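Local coordinates for Alpha/beta hydrolase fold-3 domain protein (Sulfolobus islandicus, PDB 5LK6) that probably hydrolyses carboxylic esters as a thermostable lipase or carboxylesterase of the alpha/beta hydrolase fold, at residues E26-F31 against G81-D86; G14-I19 against R200-W205; K117-V122 against Y210-A215. All coordinates share one frame; numbering follows the deposited sequence.

Contact 1 of 3, residues E26-F31 against G81-D86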
loop_
_atom_site.group_PDB
_atom_site.type_symbol
_atom_site.label_atom_id
_atom_site.label_comp_id
_atom_site.label_asym_id
_atom_site.label_seq_id
_atom_site.Cartn_x
_atom_site.Cartn_y
_atom_site.Cartn_z
ATOM N N GLU A 26 -18.079 2.374 29.514
ATOM C CA GLU A 26 -19.015 2.068 28.463
ATOM C C GLU A 26 -18.297 2.093 27.103
ATOM O O GLU A 26 -18.514 1.182 26.314
ATOM C CB GLU A 26 -20.266 2.964 28.501
ATOM C CG GLU A 26 -21.342 2.526 29.527
ATOM C CD GLU A 26 -22.206 3.658 30.205
ATOM O OE1 GLU A 26 -22.210 4.867 29.755
ATOM O OE2 GLU A 26 -22.920 3.297 31.206
ATOM N N VAL A 27 -17.409 3.065 26.840
ATOM C CA VAL A 27 -16.729 3.114 25.520
ATOM C C VAL A 27 -15.613 2.079 25.376
ATOM O O VAL A 27 -15.380 1.544 24.301
ATOM C CB VAL A 27 -16.237 4.506 25.085
ATOM C CG1 VAL A 27 -17.397 5.477 24.946
ATOM C CG2 VAL A 27 -15.168 5.038 25.999
ATOM N N ARG A 28 -14.937 1.784 26.456
ATOM C CA ARG A 28 -14.013 0.671 26.443
ATOM C C ARG A 28 -14.727 -0.619 26.070
ATOM O O ARG A 28 -14.198 -1.352 25.243
ATOM C CB ARG A 28 -13.323 0.522 27.784
ATOM C CG ARG A 28 -12.283 1.592 27.962
ATOM C CD ARG A 28 -11.709 1.626 29.372
ATOM N NE ARG A 28 -10.652 2.623 29.421
ATOM C CZ ARG A 28 -10.065 3.070 30.505
ATOM N NH1 ARG A 28 -10.408 2.631 31.699
ATOM N NH2 ARG A 28 -9.121 3.989 30.372
ATOM N N LYS A 29 -15.921 -0.856 26.641
ATOM C CA LYS A 29 -16.637 -2.090 26.401
ATOM C C LYS A 29 -17.045 -2.096 24.923
ATOM O O LYS A 29 -16.753 -3.077 24.190
ATOM C CB LYS A 29 -17.778 -2.364 27.442
ATOM C CG LYS A 29 -18.873 -3.425 27.095
ATOM C CD LYS A 29 -19.208 -4.523 28.169
ATOM C CE LYS A 29 -19.875 -4.051 29.477
ATOM N NZ LYS A 29 -21.367 -4.163 29.453
ATOM N N ILE A 30 -17.645 -1.007 24.455
ATOM C CA ILE A 30 -18.105 -0.963 23.057
ATOM C C ILE A 30 -16.941 -1.187 22.050
ATOM O O ILE A 30 -17.119 -1.941 21.082
ATOM C CB ILE A 30 -18.892 0.324 22.741
ATOM C CG1 ILE A 30 -20.213 0.288 23.497
ATOM C CG2 ILE A 30 -19.129 0.464 21.229
ATOM C CD1 ILE A 30 -20.954 1.605 23.476
ATOM N N PHE A 31 -15.756 -0.596 22.298
ATOM C CA PHE A 31 -14.658 -0.807 21.372
ATOM C C PHE A 31 -14.124 -2.253 21.443
ATOM O O PHE A 31 -13.837 -2.826 20.396
ATOM C CB PHE A 31 -13.544 0.221 21.546
ATOM C CG PHE A 31 -12.344 -0.065 20.716
ATOM C CD1 PHE A 31 -12.308 0.330 19.381
ATOM C CD2 PHE A 31 -11.301 -0.813 21.235
ATOM C CE1 PHE A 31 -11.236 0.009 18.580
ATOM C CE2 PHE A 31 -10.229 -1.163 20.446
ATOM C CZ PHE A 31 -10.194 -0.732 19.120
ATOM N N GLY A 81 -7.041 6.577 21.428
ATOM C CA GLY A 81 -7.011 7.922 21.976
ATOM C C GLY A 81 -6.349 8.092 23.324
ATOM O O GLY A 81 -6.632 9.065 24.076
ATOM N N PHE A 82 -5.472 7.147 23.648
ATOM C CA PHE A 82 -4.796 7.078 24.954
ATOM C C PHE A 82 -5.748 6.731 26.107
ATOM O O PHE A 82 -5.379 6.905 27.268
ATOM C CB PHE A 82 -4.079 8.423 25.296
ATOM C CG PHE A 82 -3.159 8.935 24.218
ATOM C CD1 PHE A 82 -1.851 8.428 24.094
ATOM C CD2 PHE A 82 -3.583 9.945 23.336
ATOM C CE1 PHE A 82 -0.982 8.906 23.118
ATOM C CE2 PHE A 82 -2.729 10.436 22.367
ATOM C CZ PHE A 82 -1.424 9.903 22.251
ATOM N N VAL A 83 -6.960 6.320 25.784
ATOM C CA VAL A 83 -7.984 6.086 26.734
ATOM C C VAL A 83 -8.645 4.688 26.560
ATOM O O VAL A 83 -8.991 4.065 27.546
ATOM C CB VAL A 83 -9.077 7.169 26.644
ATOM C CG1 VAL A 83 -10.240 6.842 27.546
ATOM C CG2 VAL A 83 -8.519 8.527 27.019
ATOM N N ILE A 84 -8.875 4.221 25.343
ATOM C CA ILE A 84 -9.526 2.916 25.103
ATOM C C ILE A 84 -8.516 2.001 24.408
ATOM O O ILE A 84 -7.326 2.357 24.249
ATOM C CB ILE A 84 -10.854 3.046 24.341
ATOM C CG1 ILE A 84 -10.656 3.364 22.862
ATOM C CG2 ILE A 84 -11.709 4.090 25.029
ATOM C CD1 ILE A 84 -11.964 3.639 22.131
ATOM N N GLY A 85 -8.982 0.808 24.087
ATOM C CA GLY A 85 -8.111 -0.204 23.577
ATOM C C GLY A 85 -7.260 -0.809 24.674
ATOM O O GLY A 85 -7.180 -0.292 25.799
ATOM N N ASP A 86 -6.622 -1.913 24.310
ATOM C CA ASP A 86 -5.788 -2.741 25.214
ATOM C C ASP A 86 -5.346 -3.994 24.472
ATOM O O ASP A 86 -5.800 -4.271 23.377
ATOM C CB ASP A 86 -6.478 -3.105 26.553
ATOM C CG ASP A 86 -7.824 -3.794 26.404
ATOM O OD1 ASP A 86 -8.191 -4.339 25.329
ATOM O OD2 ASP A 86 -8.526 -3.799 27.446
HETATM O O HOH W 1 -11.376 -0.750 24.765
#
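R28 of helix 24-36 offers NE and NH2, along one side of its guanidinium, to the single carbonyl oxygen of V83. Its extended chain brings both donors in: R28 NE lies 2.9 Å from V83 O and R28 NH2 lies 2.8 Å from V83 O, with the oxygen only 5° out of the guanidinium plane. R28 NH2 also forms a salt bridge with E115. A second polar link runs through a water, which donates to R28 O and accepts from G85 N.

The apolar part centres on I84. Its CG2 meets V27 CG2 at 3.7 Å and also touches R28 CG, while I84 CD1 rests against F31 CB at 3.8 Å; beta-branched I84 thus offers two arms to one helix face. Beyond it, F31 CE2 reaches G85 CA, and the positive phi of G85 suits glycine. An alanine in place of R28 would probably leave V83 O without both donors and E115 without its charged mate.

G81 ends an HGGG sequence that, as in hormone-sensitive lipase relatives, probably forms the oxyanion-hole loop. An irregular loop is thus tied to helix 24-36 by a charged side chain, with V27, F31 and I84 packed beside it.

Contact 2 of 3, residues G14-I19 against R200-W205; sequences GFIVPI and REHIEW
I19 and H202 bring the two backbones nearest, with I19 CA 5.7 Å from H202 CA. The loop 14-19 is irregular and turns at P18, the centre of an inverse gamma turn closed by a bond from I19 N to V17 O; proline, its phi fixed by the ring, suits this place. Facing it is the first part of helix 200-210. In this alpha/beta hydrolase the N-terminal region and the helices inserted ahead of strand 236-241 probably form the cap over the core sheet, and this contact joins them.

I19 carries most of it. Its CB sits over one face of the H202 imidazole in a CH-pi contact, 3.6 Å from the ring centroid and 22° off the normal. With CG anti to its carbonyl carbon (chi1 -62°), H202 carries that ring toward the loop. A flat ring offers a branched aliphatic neighbour a broad face. At the ring's edge, I16 CD1 approaches H202 NE2 at 4.5 Å. I19 also touches V27 of helix 24-36. I19 CG1 stays near the imidazole, 4.0 Å from H202 CG. One turn along from H202, the indole of W205 takes the other methyl-bearing side, with I19 CG2 lying 3.4 Å from W205 CE3.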
loop_
_atom_site.group_PDB
_atom_site.type_symbol
_atom_site.label_atom_id
_atom_site.label_comp_id
_atom_site.label_asym_id
_atom_site.label_seq_id
_atom_site.Cartn_x
_atom_site.Cartn_y
_atom_site.Cartn_z
ATOM N N GLY A 14 -25.338 2.676 12.078
ATOM C CA GLY A 14 -24.937 2.935 13.477
ATOM C C GLY A 14 -23.651 2.333 14.044
ATOM O O GLY A 14 -23.445 2.313 15.282
ATOM N N PHE A 15 -22.769 1.876 13.177
ATOM C CA PHE A 15 -21.406 1.473 13.597
ATOM C C PHE A 15 -20.628 2.714 14.122
ATOM O O PHE A 15 -20.333 3.667 13.373
ATOM C CB PHE A 15 -20.712 0.794 12.425
ATOM C CG PHE A 15 -19.333 0.311 12.687
ATOM C CD1 PHE A 15 -19.124 -0.988 13.160
ATOM C CD2 PHE A 15 -18.240 1.080 12.327
ATOM C CE1 PHE A 15 -17.844 -1.466 13.366
ATOM C CE2 PHE A 15 -16.946 0.616 12.508
ATOM C CZ PHE A 15 -16.743 -0.648 13.035
ATOM N N ILE A 16 -20.359 2.702 15.431
ATOM C CA ILE A 16 -19.835 3.853 16.137
ATOM C C ILE A 16 -19.260 3.464 17.491
ATOM O O ILE A 16 -19.701 2.514 18.151
ATOM C CB ILE A 16 -20.952 4.947 16.335
ATOM C CG1 ILE A 16 -20.342 6.389 16.530
ATOM C CG2 ILE A 16 -21.960 4.524 17.438
ATOM C CD1 ILE A 16 -19.382 6.961 15.447
ATOM N N VAL A 17 -18.285 4.239 17.920
ATOM C CA VAL A 17 -17.889 4.233 19.309
ATOM C C VAL A 17 -18.274 5.613 19.845
ATOM O O VAL A 17 -17.690 6.619 19.408
ATOM C CB VAL A 17 -16.397 3.965 19.479
ATOM C CG1 VAL A 17 -16.071 3.914 20.952
ATOM C CG2 VAL A 17 -16.015 2.663 18.802
ATOM N N PRO A 18 -19.267 5.669 20.771
ATOM C CA PRO A 18 -19.844 6.971 21.238
ATOM C C PRO A 18 -18.971 7.748 22.215
ATOM O O PRO A 18 -19.439 8.089 23.293
ATOM C CB PRO A 18 -21.161 6.550 21.903
ATOM C CG PRO A 18 -20.881 5.138 22.398
ATOM C CD PRO A 18 -19.907 4.497 21.438
ATOM N N ILE A 19 -17.733 8.047 21.815
ATOM C CA ILE A 19 -16.733 8.800 22.589
ATOM C C ILE A 19 -17.302 10.150 23.012
ATOM O O ILE A 19 -17.913 10.860 22.202
ATOM C CB ILE A 19 -15.496 9.106 21.709
ATOM C CG1 ILE A 19 -14.779 7.839 21.238
ATOM C CG2 ILE A 19 -14.505 10.035 22.388
ATOM C CD1 ILE A 19 -14.463 6.890 22.346
ATOM N N ARG A 200 -13.862 15.249 15.157
ATOM C CA ARG A 200 -13.131 16.287 15.846
ATOM C C ARG A 200 -13.506 16.264 17.353
ATOM O O ARG A 200 -12.625 16.384 18.194
ATOM C CB ARG A 200 -13.397 17.658 15.230
ATOM C CG ARG A 200 -12.311 18.715 15.426
ATOM C CD ARG A 200 -12.966 20.083 15.402
ATOM N NE ARG A 200 -12.111 21.174 14.891
ATOM C CZ ARG A 200 -12.307 21.899 13.762
ATOM N NH1 ARG A 200 -13.350 21.678 12.887
ATOM N NH2 ARG A 200 -11.421 22.885 13.513
ATOM N N GLU A 201 -14.787 16.082 17.681
ATOM C CA GLU A 201 -15.209 15.997 19.068
ATOM C C GLU A 201 -14.493 14.846 19.741
ATOM O O GLU A 201 -14.110 14.990 20.899
ATOM C CB GLU A 201 -16.731 15.844 19.223
ATOM C CG GLU A 201 -17.426 17.177 19.395
ATOM C CD GLU A 201 -18.948 17.076 19.480
ATOM O OE1 GLU A 201 -19.439 16.048 20.056
ATOM O OE2 GLU A 201 -19.610 18.056 18.973
ATOM N N HIS A 202 -14.313 13.716 19.032
ATOM C CA HIS A 202 -13.603 12.618 19.647
ATOM C C HIS A 202 -12.151 13.039 19.952
ATOM O O HIS A 202 -11.626 12.795 21.035
ATOM C CB HIS A 202 -13.546 11.359 18.837
ATOM C CG HIS A 202 -14.847 10.714 18.524
ATOM N ND1 HIS A 202 -16.062 11.112 19.048
ATOM C CD2 HIS A 202 -15.119 9.692 17.688
ATOM C CE1 HIS A 202 -17.030 10.381 18.528
ATOM N NE2 HIS A 202 -16.481 9.514 17.702
ATOM N N ILE A 203 -11.492 13.655 18.993
ATOM C CA ILE A 203 -10.100 14.036 19.195
ATOM C C ILE A 203 -9.995 14.956 20.406
ATOM O O ILE A 203 -9.120 14.745 21.257
ATOM C CB ILE A 203 -9.508 14.683 17.924
ATOM C CG1 ILE A 203 -9.419 13.625 16.787
ATOM C CG2 ILE A 203 -8.114 15.263 18.194
ATOM C CD1 ILE A 203 -9.468 14.209 15.390
ATOM N N GLU A 204 -10.904 15.934 20.502
ATOM C CA GLU A 204 -10.942 16.870 21.629
ATOM C C GLU A 204 -11.178 16.157 22.959
ATOM O O GLU A 204 -10.459 16.387 23.937
ATOM C CB GLU A 204 -11.951 18.003 21.382
ATOM C CG GLU A 204 -11.375 19.045 20.413
ATOM C CD GLU A 204 -12.367 20.031 19.763
ATOM O OE1 GLU A 204 -13.613 19.931 19.967
ATOM O OE2 GLU A 204 -11.866 20.899 18.985
ATOM N N TRP A 205 -12.130 15.229 22.974
ATOM C CA TRP A 205 -12.425 14.437 24.163
ATOM C C TRP A 205 -11.238 13.603 24.676
ATOM O O TRP A 205 -10.871 13.689 25.840
ATOM C CB TRP A 205 -13.608 13.540 23.909
ATOM C CG TRP A 205 -14.056 12.884 25.202
ATOM C CD1 TRP A 205 -14.935 13.391 26.135
ATOM C CD2 TRP A 205 -13.619 11.625 25.705
ATOM N NE1 TRP A 205 -15.058 12.509 27.184
ATOM C CE2 TRP A 205 -14.268 11.413 26.927
ATOM C CE3 TRP A 205 -12.765 10.651 25.225
ATOM C CZ2 TRP A 205 -14.074 10.263 27.672
ATOM C CZ3 TRP A 205 -12.595 9.500 25.959
ATOM C CH2 TRP A 205 -13.231 9.322 27.176
#

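Contact 3 of 3, residues K117-V122 against Y210-A215; sequences KFPSAV and YLRSPA. With SO4 (sulfate ion), chain E.
F118 and Y210 form the apolar centre. F118 CB stands over the middle of the Y210 ring, 3.6 Å from its centroid, in a CH-pi contact. F118 CG is anti to the backbone N (chi1 171°), and its ring presents an edge to the tyrosine face, offset, with planes at 85°. P119 CB covers one face of the F118 ring, and L211 CD2 lies by F118 CG. The Y210 hydroxyl ends among carbons: V122 CG2 is 3.6 Å from Y210 OH. Alanine, with only CB, lets the helix start come close, A121 CB lying 4.0 Å from Y210 CE1, and the tyrosine also stacks on F82.

Outward, F118 N gives a hydrogen bond of 2.9 Å to Y210 O. K117 O accepts from both S120 N and S120 OG, fastening the turn through cis P119. K117 NZ bonds to P114 O and Q209 O, and a water links it to L211 O.

At the outer, polar edge, F118 O lies over a face of the R212 guanidinium, and the group's edge holds sulfate: R212 NH1 is 2.8 Å from SO4 O1, and R212 NH2 is 2.8 Å from SO4 O3. R221 shares this probable crystallisation ion, and D216 forms a salt bridge to R212. The aromatic pair thus joins the helix start to the chain leaving helix 200-210, while charge is kept to the solvent side.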
loop_
_atom_site.group_PDB
_atom_site.type_symbol
_atom_site.label_atom_id
_atom_site.label_comp_id
_atom_site.label_asym_id
_atom_site.label_seq_id
_atom_site.Cartn_x
_atom_site.Cartn_y
_atom_site.Cartn_z
ATOM N N LYS A 117 -2.145 10.150 33.184
ATOM C CA LYS A 117 -2.091 11.254 32.248
ATOM C C LYS A 117 -0.780 11.218 31.502
ATOM O O LYS A 117 0.161 10.611 31.920
ATOM C CB LYS A 117 -2.172 12.587 33.000
ATOM C CG LYS A 117 -3.324 12.722 34.001
ATOM C CD LYS A 117 -4.653 12.922 33.320
ATOM C CE LYS A 117 -5.730 13.160 34.340
ATOM N NZ LYS A 117 -7.036 12.734 33.754
ATOM N N PHE A 118 -0.743 11.939 30.407
ATOM C CA PHE A 118 0.463 12.252 29.710
ATOM C C PHE A 118 1.513 12.770 30.711
ATOM O O PHE A 118 1.173 13.563 31.599
ATOM C CB PHE A 118 0.144 13.298 28.653
ATOM C CG PHE A 118 1.350 13.878 27.992
ATOM C CD1 PHE A 118 1.996 14.975 28.533
ATOM C CD2 PHE A 118 1.816 13.351 26.774
ATOM C CE1 PHE A 118 3.093 15.509 27.890
ATOM C CE2 PHE A 118 2.928 13.853 26.152
ATOM C CZ PHE A 118 3.550 14.940 26.697
ATOM N N PRO A 119 2.783 12.353 30.601
ATOM C CA PRO A 119 3.344 11.508 29.554
ATOM C C PRO A 119 3.477 10.020 29.929
ATOM O O PRO A 119 4.414 9.337 29.455
ATOM C CB PRO A 119 4.706 12.115 29.385
ATOM C CG PRO A 119 5.088 12.453 30.771
ATOM C CD PRO A 119 3.833 12.955 31.430
ATOM N N SER A 120 2.548 9.490 30.725
ATOM C CA SER A 120 2.668 8.109 31.218
ATOM C C SER A 120 2.697 7.066 30.087
ATOM O O SER A 120 3.574 6.218 30.082
ATOM C CB SER A 120 1.545 7.736 32.204
ATOM O OG SER A 120 1.358 8.692 33.208
ATOM N N ALA A 121 1.754 7.126 29.149
ATOM C CA ALA A 121 1.751 6.247 27.995
ATOM C C ALA A 121 3.071 6.265 27.210
ATOM O O ALA A 121 3.446 5.242 26.621
ATOM C CB ALA A 121 0.627 6.602 27.067
ATOM N N VAL A 122 3.744 7.412 27.176
ATOM C CA VAL A 122 4.964 7.553 26.387
ATOM C C VAL A 122 6.065 6.842 27.133
ATOM O O VAL A 122 6.807 6.046 26.547
ATOM C CB VAL A 122 5.382 9.039 26.217
ATOM C CG1 VAL A 122 6.793 9.194 25.667
ATOM C CG2 VAL A 122 4.372 9.799 25.344
ATOM N N TYR A 210 -6.281 12.865 28.448
ATOM C CA TYR A 210 -4.858 12.500 28.512
ATOM C C TYR A 210 -3.977 13.698 28.918
ATOM O O TYR A 210 -3.115 13.553 29.792
ATOM C CB TYR A 210 -4.450 11.977 27.140
ATOM C CG TYR A 210 -3.044 11.530 26.859
ATOM C CD1 TYR A 210 -2.442 10.560 27.595
ATOM C CD2 TYR A 210 -2.360 12.025 25.772
ATOM C CE1 TYR A 210 -1.139 10.143 27.312
ATOM C CE2 TYR A 210 -1.062 11.606 25.457
ATOM C CZ TYR A 210 -0.453 10.660 26.227
ATOM O OH TYR A 210 0.814 10.220 25.887
ATOM N N LEU A 211 -4.208 14.875 28.301
ATOM C CA LEU A 211 -3.339 16.046 28.487
ATOM C C LEU A 211 -3.606 16.713 29.829
ATOM O O LEU A 211 -4.696 16.595 30.388
ATOM C CB LEU A 211 -3.479 17.006 27.326
ATOM C CG LEU A 211 -3.145 16.443 25.937
ATOM C CD1 LEU A 211 -3.314 17.469 24.859
ATOM C CD2 LEU A 211 -1.722 15.945 25.876
ATOM N N ARG A 212 -2.572 17.316 30.395
ATOM C CA ARG A 212 -2.697 17.966 31.699
ATOM C C ARG A 212 -3.005 19.460 31.650
ATOM O O ARG A 212 -3.631 20.010 32.568
ATOM C CB ARG A 212 -1.406 17.799 32.491
ATOM C CG ARG A 212 -0.946 16.354 32.725
ATOM C CD ARG A 212 0.490 16.337 33.224
ATOM N NE ARG A 212 1.420 16.869 32.233
ATOM C CZ ARG A 212 2.737 16.709 32.254
ATOM N NH1 ARG A 212 3.347 16.010 33.220
ATOM N NH2 ARG A 212 3.460 17.246 31.270
ATOM N N SER A 213 -2.492 20.109 30.615
ATOM C CA SER A 213 -2.661 21.543 30.386
ATOM C C SER A 213 -2.397 21.798 28.891
ATOM O O SER A 213 -1.895 20.897 28.165
ATOM C CB SER A 213 -1.686 22.371 31.260
ATOM O OG SER A 213 -0.348 22.329 30.772
ATOM N N PRO A 214 -2.739 23.015 28.418
ATOM C CA PRO A 214 -2.479 23.300 26.980
ATOM C C PRO A 214 -1.013 23.253 26.616
ATOM O O PRO A 214 -0.688 22.966 25.471
ATOM C CB PRO A 214 -3.078 24.716 26.798
ATOM C CG PRO A 214 -4.274 24.678 27.759
ATOM C CD PRO A 214 -3.674 24.012 28.999
ATOM N N ALA A 215 -0.149 23.496 27.596
ATOM C CA ALA A 215 1.281 23.413 27.392
ATOM C C ALA A 215 1.709 22.038 26.809
ATOM O O ALA A 215 2.707 21.967 26.084
ATOM C CB ALA A 215 2.052 23.710 28.676
HETATM S S SO4 E . 7.054 16.050 32.505
HETATM O O1 SO4 E . 6.109 15.348 33.378
HETATM O O2 SO4 E . 7.935 14.944 31.928
HETATM O O3 SO4 E . 6.243 16.938 31.587
HETATM O O4 SO4 E . 7.831 17.077 33.202
HETATM O O HOH W 2 -6.965 15.442 32.415
#

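Contact 1 is the buried one, whereas contacts 2 and 3 are partly buried and run out to exposed residues. Contacts 1 and 2 adjoin: I30 on P18 joins helix 24-36 to the loop before it, and V83 on W205 joins loop 81-86 to helix 200-210, closing these elements together. Contact 3 lies at the other end of that helix and reaches contact 1 through F82 on Y210; contacts 2 and 3 do not touch. In contact 1 a partly exposed arginine binds a buried loop's carbonyl oxygen with two nitrogens, contact 2 relies on carbon against flat rings, and contact 3 passes from an aromatic pair to a charged outer edge holding a sulfate, probably from the crystallisation liquor.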